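Local coordinates for choline binding protein PCPA (Streptococcus pneumoniae, PDB 4CP6) that probably sits on the pneumococcal surface as a leucine-rich-repeat choline-binding protein and is studied as a vaccine antigen, at residues N266-E278 against A287-L299. Sequence-based numbering, arbitrary orientation. Where two conformers were deposited one is given.
Sequences NKNSYLKKLELNE and AFADAIKLEEISL
L274 and I297 meet across two neighbouring coils of the leucine-rich-repeat solenoid, on parallel strands 273-275 and 296-298, whose axes run 4.8 Å apart and 3° from parallel. The ladder evidence is direct: L274 N donates to E296 O, S298 N to L274 O, and L276 N to S298 O. One carbonyl is gripped twice, K272 O taking both E295 N (2.8 Å) and E296 N (3.2 Å) just where the strands begin. On the interior face, L274 and I297 lie side by side, with L274 CD2 3.9 Å from I297 CD1. The same methyl comes within 3.6 Å of F288 CE1, approaching the ring obliquely, while L294 CD1 packs against L274 CB; L276 CD1 continues the row against L299 CD2. Strands 250-252 and 282-283 extend this core through Y251 and I283. The other face is polar: in the conformer given, the aliphatic part of K273 crosses E296, their CG atoms 3.7 Å apart. Just before the strands, K272 and E295 run alongside each other, and a water joins K272 NZ to E295 OE2.

Further back along the coils, K267 N donates to A289 O of the type II turn F288 to A291. N268 OD1 forms an Asx motif, accepting L271 N in the carbonyl plane; a water that accepts from K293 N also lies 2.9 Å from N268 OD1. At this end K267 bends at chi2 (-67°) to bring NZ 2.8 Å from D290 OD2 in a salt bridge, where NZ meets OD2 from above the carboxylate plane, 36° out of it.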
loop_
_atom_site.group_PDB
_atom_site.type_symbol
_atom_site.label_atom_id
_atom_site.label_comp_id
_atom_site.label_asym_id
_atom_site.label_seq_id
_atom_site.Cartn_x
_atom_site.Cartn_y
_atom_site.Cartn_z
ATOM N N ASN A 266 -3.681 -7.119 4.331
ATOM C CA ASN A 266 -2.612 -7.695 3.539
ATOM C C ASN A 266 -1.439 -8.116 4.430
ATOM O O ASN A 266 -1.057 -7.373 5.330
ATOM C CB ASN A 266 -2.149 -6.679 2.502
ATOM C CG ASN A 266 -1.137 -7.181 1.534
ATOM O OD1 ASN A 266 -1.273 -8.299 0.950
ATOM N ND2 ASN A 266 -0.208 -6.352 1.229
ATOM N N LYS A 267 -0.837 -9.266 4.117
ATOM C CA LYS A 267 0.348 -9.819 4.807
ATOM C C LYS A 267 0.087 -10.156 6.263
ATOM O O LYS A 267 1.043 -10.331 7.013
ATOM C CB LYS A 267 1.559 -8.853 4.695
ATOM C CG LYS A 267 2.004 -8.522 3.258
ATOM C CD LYS A 267 2.580 -9.803 2.613
ATOM C CE LYS A 267 3.059 -9.687 1.203
ATOM N NZ LYS A 267 3.486 -11.039 0.737
ATOM N N ASN A 268 -1.160 -10.246 6.670
ATOM C CA ASN A 268 -1.477 -10.485 8.062
ATOM C C ASN A 268 -0.807 -11.760 8.569
ATOM O O ASN A 268 -0.977 -12.827 7.977
ATOM C CB ASN A 268 -2.969 -10.551 8.220
ATOM C CG ASN A 268 -3.350 -10.605 9.666
ATOM O OD1 ASN A 268 -3.273 -11.665 10.285
ATOM N ND2 ASN A 268 -3.591 -9.442 10.265
ATOM N N SER A 269 -0.088 -11.668 9.702
ATOM C CA SER A 269 0.686 -12.783 10.213
ATOM C C SER A 269 0.043 -13.578 11.346
ATOM O O SER A 269 0.454 -14.728 11.547
ATOM C CB SER A 269 2.028 -12.257 10.733
ATOM O OG SER A 269 2.809 -11.632 9.723
ATOM N N TYR A 270 -0.909 -13.001 12.094
ATOM C CA TYR A 270 -1.362 -13.651 13.324
ATOM C C TYR A 270 -2.825 -13.930 13.440
ATOM O O TYR A 270 -3.210 -14.801 14.226
ATOM C CB TYR A 270 -0.922 -12.807 14.539
ATOM C CG TYR A 270 0.574 -12.643 14.621
ATOM C CD1 TYR A 270 1.406 -13.737 14.853
ATOM C CD2 TYR A 270 1.176 -11.407 14.393
ATOM C CE1 TYR A 270 2.791 -13.599 14.876
ATOM C CE2 TYR A 270 2.557 -11.251 14.459
ATOM C CZ TYR A 270 3.364 -12.350 14.698
ATOM O OH TYR A 270 4.736 -12.199 14.734
ATOM N N LEU A 271 -3.680 -13.179 12.735
ATOM C CA LEU A 271 -5.107 -13.369 12.898
ATOM C C LEU A 271 -5.595 -14.739 12.409
ATOM O O LEU A 271 -5.352 -15.092 11.259
ATOM C CB LEU A 271 -5.814 -12.224 12.138
ATOM C CG LEU A 271 -7.299 -12.082 12.323
ATOM C CD1 LEU A 271 -7.666 -11.821 13.800
ATOM C CD2 LEU A 271 -7.840 -10.945 11.476
ATOM N N LYS A 272 -6.351 -15.467 13.254
ATOM C CA LYS A 272 -6.902 -16.768 12.897
ATOM C C LYS A 272 -8.390 -16.739 12.695
ATOM O O LYS A 272 -8.896 -17.515 11.889
ATOM C CB LYS A 272 -6.591 -17.812 14.005
ATOM C CG LYS A 272 -5.104 -18.078 14.206
ATOM C CD LYS A 272 -4.860 -19.151 15.304
ATOM C CE LYS A 272 -3.405 -19.563 15.269
ATOM N NZ LYS A 272 -3.088 -20.648 16.252
ATOM N N LYS A 273 -9.132 -15.888 13.427
ATOM C CA LYS A 273 -10.580 -15.852 13.327
ATOM C C LYS A 273 -11.034 -14.409 13.167
ATOM O O LYS A 273 -10.681 -13.561 13.994
ATOM C CB LYS A 273 -11.198 -16.499 14.586
ATOM C CG LYS A 273 -12.725 -16.468 14.626
ATOM C CD LYS A 273 -13.266 -17.230 15.830
ATOM C CE LYS A 273 -14.764 -17.061 15.934
ATOM N NZ LYS A 273 -15.309 -17.695 17.160
ATOM N N LEU A 274 -11.789 -14.141 12.113
ATOM C CA LEU A 274 -12.271 -12.791 11.842
ATOM C C LEU A 274 -13.767 -12.823 11.711
ATOM O O LEU A 274 -14.318 -13.603 10.913
ATOM C CB LEU A 274 -11.620 -12.269 10.567
ATOM C CG LEU A 274 -12.076 -10.904 10.065
ATOM C CD1 LEU A 274 -11.828 -9.790 11.130
ATOM C CD2 LEU A 274 -11.332 -10.554 8.805
ATOM N N GLU A 275 -14.449 -12.016 12.528
ATOM C CA GLU A 275 -15.894 -11.920 12.420
ATOM C C GLU A 275 -16.257 -10.573 11.865
ATOM O O GLU A 275 -15.924 -9.566 12.500
ATOM C CB GLU A 275 -16.596 -12.160 13.757
ATOM C CG GLU A 275 -16.606 -13.632 14.112
ATOM C CD GLU A 275 -17.297 -13.877 15.427
ATOM O OE1 GLU A 275 -16.664 -13.616 16.474
ATOM O OE2 GLU A 275 -18.507 -14.196 15.406
ATOM N N LEU A 276 -16.850 -10.536 10.671
ATOM C CA LEU A 276 -17.304 -9.278 10.077
ATOM C C LEU A 276 -18.697 -8.993 10.575
ATOM O O LEU A 276 -19.434 -9.902 11.012
ATOM C CB LEU A 276 -17.220 -9.282 8.554
ATOM C CG LEU A 276 -15.825 -9.597 8.002
ATOM C CD1 LEU A 276 -15.821 -9.578 6.504
ATOM C CD2 LEU A 276 -14.779 -8.613 8.497
ATOM N N ASN A 277 -19.048 -7.712 10.584
ATOM C CA ASN A 277 -20.312 -7.296 11.164
ATOM C C ASN A 277 -21.438 -7.121 10.149
ATOM O O ASN A 277 -21.204 -6.691 9.014
ATOM C CB ASN A 277 -20.106 -5.919 11.804
ATOM C CG ASN A 277 -19.566 -4.892 10.817
ATOM O OD1 ASN A 277 -18.426 -4.978 10.348
ATOM N ND2 ASN A 277 -20.378 -3.949 10.371
ATOM N N GLU A 278 -22.704 -7.346 10.585
ATOM C CA GLU A 278 -23.813 -6.954 9.749
ATOM C C GLU A 278 -23.715 -5.439 9.551
ATOM O O GLU A 278 -23.425 -4.700 10.513
ATOM C CB GLU A 278 -25.157 -7.279 10.407
ATOM C CG GLU A 278 -25.562 -8.721 10.217
ATOM C CD GLU A 278 -25.446 -9.269 8.806
ATOM O OE1 GLU A 278 -25.823 -8.565 7.839
ATOM O OE2 GLU A 278 -25.010 -10.435 8.697
ATOM N N ALA A 287 -7.974 -7.517 0.052
ATOM C CA ALA A 287 -8.157 -7.267 1.480
ATOM C C ALA A 287 -7.467 -8.297 2.361
ATOM O O ALA A 287 -6.868 -7.900 3.364
ATOM C CB ALA A 287 -9.629 -7.195 1.834
ATOM N N PHE A 288 -7.566 -9.602 2.033
ATOM C CA PHE A 288 -6.963 -10.643 2.868
ATOM C C PHE A 288 -5.804 -11.301 2.174
ATOM O O PHE A 288 -5.401 -12.410 2.573
ATOM C CB PHE A 288 -8.007 -11.678 3.340
ATOM C CG PHE A 288 -9.301 -11.080 3.822
ATOM C CD1 PHE A 288 -9.337 -10.300 4.973
ATOM C CD2 PHE A 288 -10.479 -11.276 3.116
ATOM C CE1 PHE A 288 -10.537 -9.723 5.400
ATOM C CE2 PHE A 288 -11.678 -10.700 3.549
ATOM C CZ PHE A 288 -11.677 -9.902 4.669
ATOM N N ALA A 289 -5.219 -10.648 1.159
ATOM C CA ALA A 289 -4.118 -11.254 0.438
ATOM C C ALA A 289 -2.948 -11.567 1.364
ATOM O O ALA A 289 -2.477 -10.705 2.092
ATOM C CB ALA A 289 -3.669 -10.371 -0.726
ATOM N N ASP A 290 -2.494 -12.814 1.358
ATOM C CA ASP A 290 -1.371 -13.263 2.201
ATOM C C ASP A 290 -1.656 -13.093 3.711
ATOM O O ASP A 290 -0.706 -12.942 4.502
ATOM C CB ASP A 290 -0.037 -12.649 1.771
ATOM C CG ASP A 290 0.388 -13.041 0.363
ATOM O OD1 ASP A 290 -0.031 -14.128 -0.113
ATOM O OD2 ASP A 290 1.160 -12.269 -0.258
ATOM N N ALA A 291 -2.939 -13.186 4.125
ATOM C CA ALA A 291 -3.271 -13.278 5.560
ATOM C C ALA A 291 -3.116 -14.778 5.805
ATOM O O ALA A 291 -4.044 -15.583 5.555
ATOM C CB ALA A 291 -4.694 -12.822 5.826
ATOM N N ILE A 292 -1.903 -15.170 6.217
ATOM C CA ILE A 292 -1.511 -16.591 6.194
ATOM C C ILE A 292 -1.916 -17.424 7.401
ATOM O O ILE A 292 -1.727 -18.658 7.361
ATOM C CB ILE A 292 -0.008 -16.728 5.916
ATOM C CG1 ILE A 292 0.860 -16.104 7.043
ATOM C CG2 ILE A 292 0.347 -16.132 4.546
ATOM C CD1 ILE A 292 2.382 -16.382 6.880
ATOM N N LYS A 293 -2.503 -16.815 8.431
ATOM C CA LYS A 293 -2.980 -17.617 9.556
ATOM C C LYS A 293 -4.514 -17.671 9.636
ATOM O O LYS A 293 -5.056 -18.426 10.436
ATOM C CB LYS A 293 -2.426 -17.097 10.885
ATOM C CG LYS A 293 -1.014 -17.586 11.178
ATOM C CD LYS A 293 -0.862 -17.636 12.694
ATOM C CE LYS A 293 0.544 -17.716 13.217
ATOM N NZ LYS A 293 0.523 -17.933 14.702
ATOM N N LEU A 294 -5.233 -16.886 8.790
ATOM C CA LEU A 294 -6.690 -16.816 8.832
ATOM C C LEU A 294 -7.298 -18.188 8.589
ATOM O O LEU A 294 -7.038 -18.777 7.543
ATOM C CB LEU A 294 -7.201 -15.800 7.800
ATOM C CG LEU A 294 -8.687 -15.502 7.837
ATOM C CD1 LEU A 294 -9.077 -14.735 9.131
ATOM C CD2 LEU A 294 -9.100 -14.708 6.593
ATOM N N GLU A 295 -8.055 -18.705 9.555
ATOM C CA GLU A 295 -8.663 -20.037 9.459
ATOM C C GLU A 295 -10.137 -19.941 9.174
ATOM O O GLU A 295 -10.715 -20.810 8.515
ATOM C CB GLU A 295 -8.468 -20.800 10.779
ATOM C CG GLU A 295 -7.017 -21.169 11.041
ATOM C CD GLU A 295 -6.742 -21.841 12.372
ATOM O OE1 GLU A 295 -7.704 -22.028 13.151
ATOM O OE2 GLU A 295 -5.552 -22.108 12.665
ATOM N N GLU A 296 -10.773 -18.910 9.751
ATOM C CA GLU A 296 -12.200 -18.733 9.635
ATOM C C GLU A 296 -12.567 -17.278 9.509
ATOM O O GLU A 296 -11.977 -16.426 10.149
ATOM C CB GLU A 296 -12.966 -19.385 10.803
ATOM C CG GLU A 296 -12.363 -19.228 12.171
ATOM C CD GLU A 296 -13.068 -20.062 13.225
ATOM O OE1 GLU A 296 -14.309 -19.948 13.352
ATOM O OE2 GLU A 296 -12.370 -20.818 13.938
ATOM N N ILE A 297 -13.531 -17.013 8.637
ATOM C CA ILE A 297 -14.046 -15.673 8.423
ATOM C C ILE A 297 -15.546 -15.714 8.346
ATOM O O ILE A 297 -16.089 -16.550 7.618
ATOM C CB ILE A 297 -13.392 -14.998 7.206
ATOM C CG1 ILE A 297 -13.848 -13.514 7.112
ATOM C CG2 ILE A 297 -13.689 -15.772 5.901
ATOM C CD1 ILE A 297 -13.141 -12.777 6.124
ATOM N N SER A 298 -16.240 -14.845 9.098
ATOM C CA SER A 298 -17.692 -14.798 9.034
ATOM C C SER A 298 -18.080 -13.641 8.103
ATOM O O SER A 298 -17.681 -12.492 8.368
ATOM C CB SER A 298 -18.288 -14.591 10.422
ATOM O OG SER A 298 -19.697 -14.506 10.335
ATOM N N LEU A 299 -18.818 -13.928 7.028
ATOM C CA LEU A 299 -19.240 -12.923 6.050
ATOM C C LEU A 299 -20.715 -12.632 6.261
ATOM O O LEU A 299 -21.521 -13.558 6.364
ATOM C CB LEU A 299 -19.020 -13.451 4.632
ATOM C CG LEU A 299 -17.556 -13.838 4.298
ATOM C CD1 LEU A 299 -17.482 -14.441 2.893
ATOM C CD2 LEU A 299 -16.621 -12.631 4.424
HETATM O O HOH W 1 -3.739 -14.261 9.138
HETATM O O HOH W 2 -1.453 -16.191 15.870
HETATM O O HOH W 3 -0.368 -20.808 14.781
HETATM O O HOH W 4 -4.342 -23.076 14.880
HETATM O O HOH W 5 -20.821 -12.156 9.633
#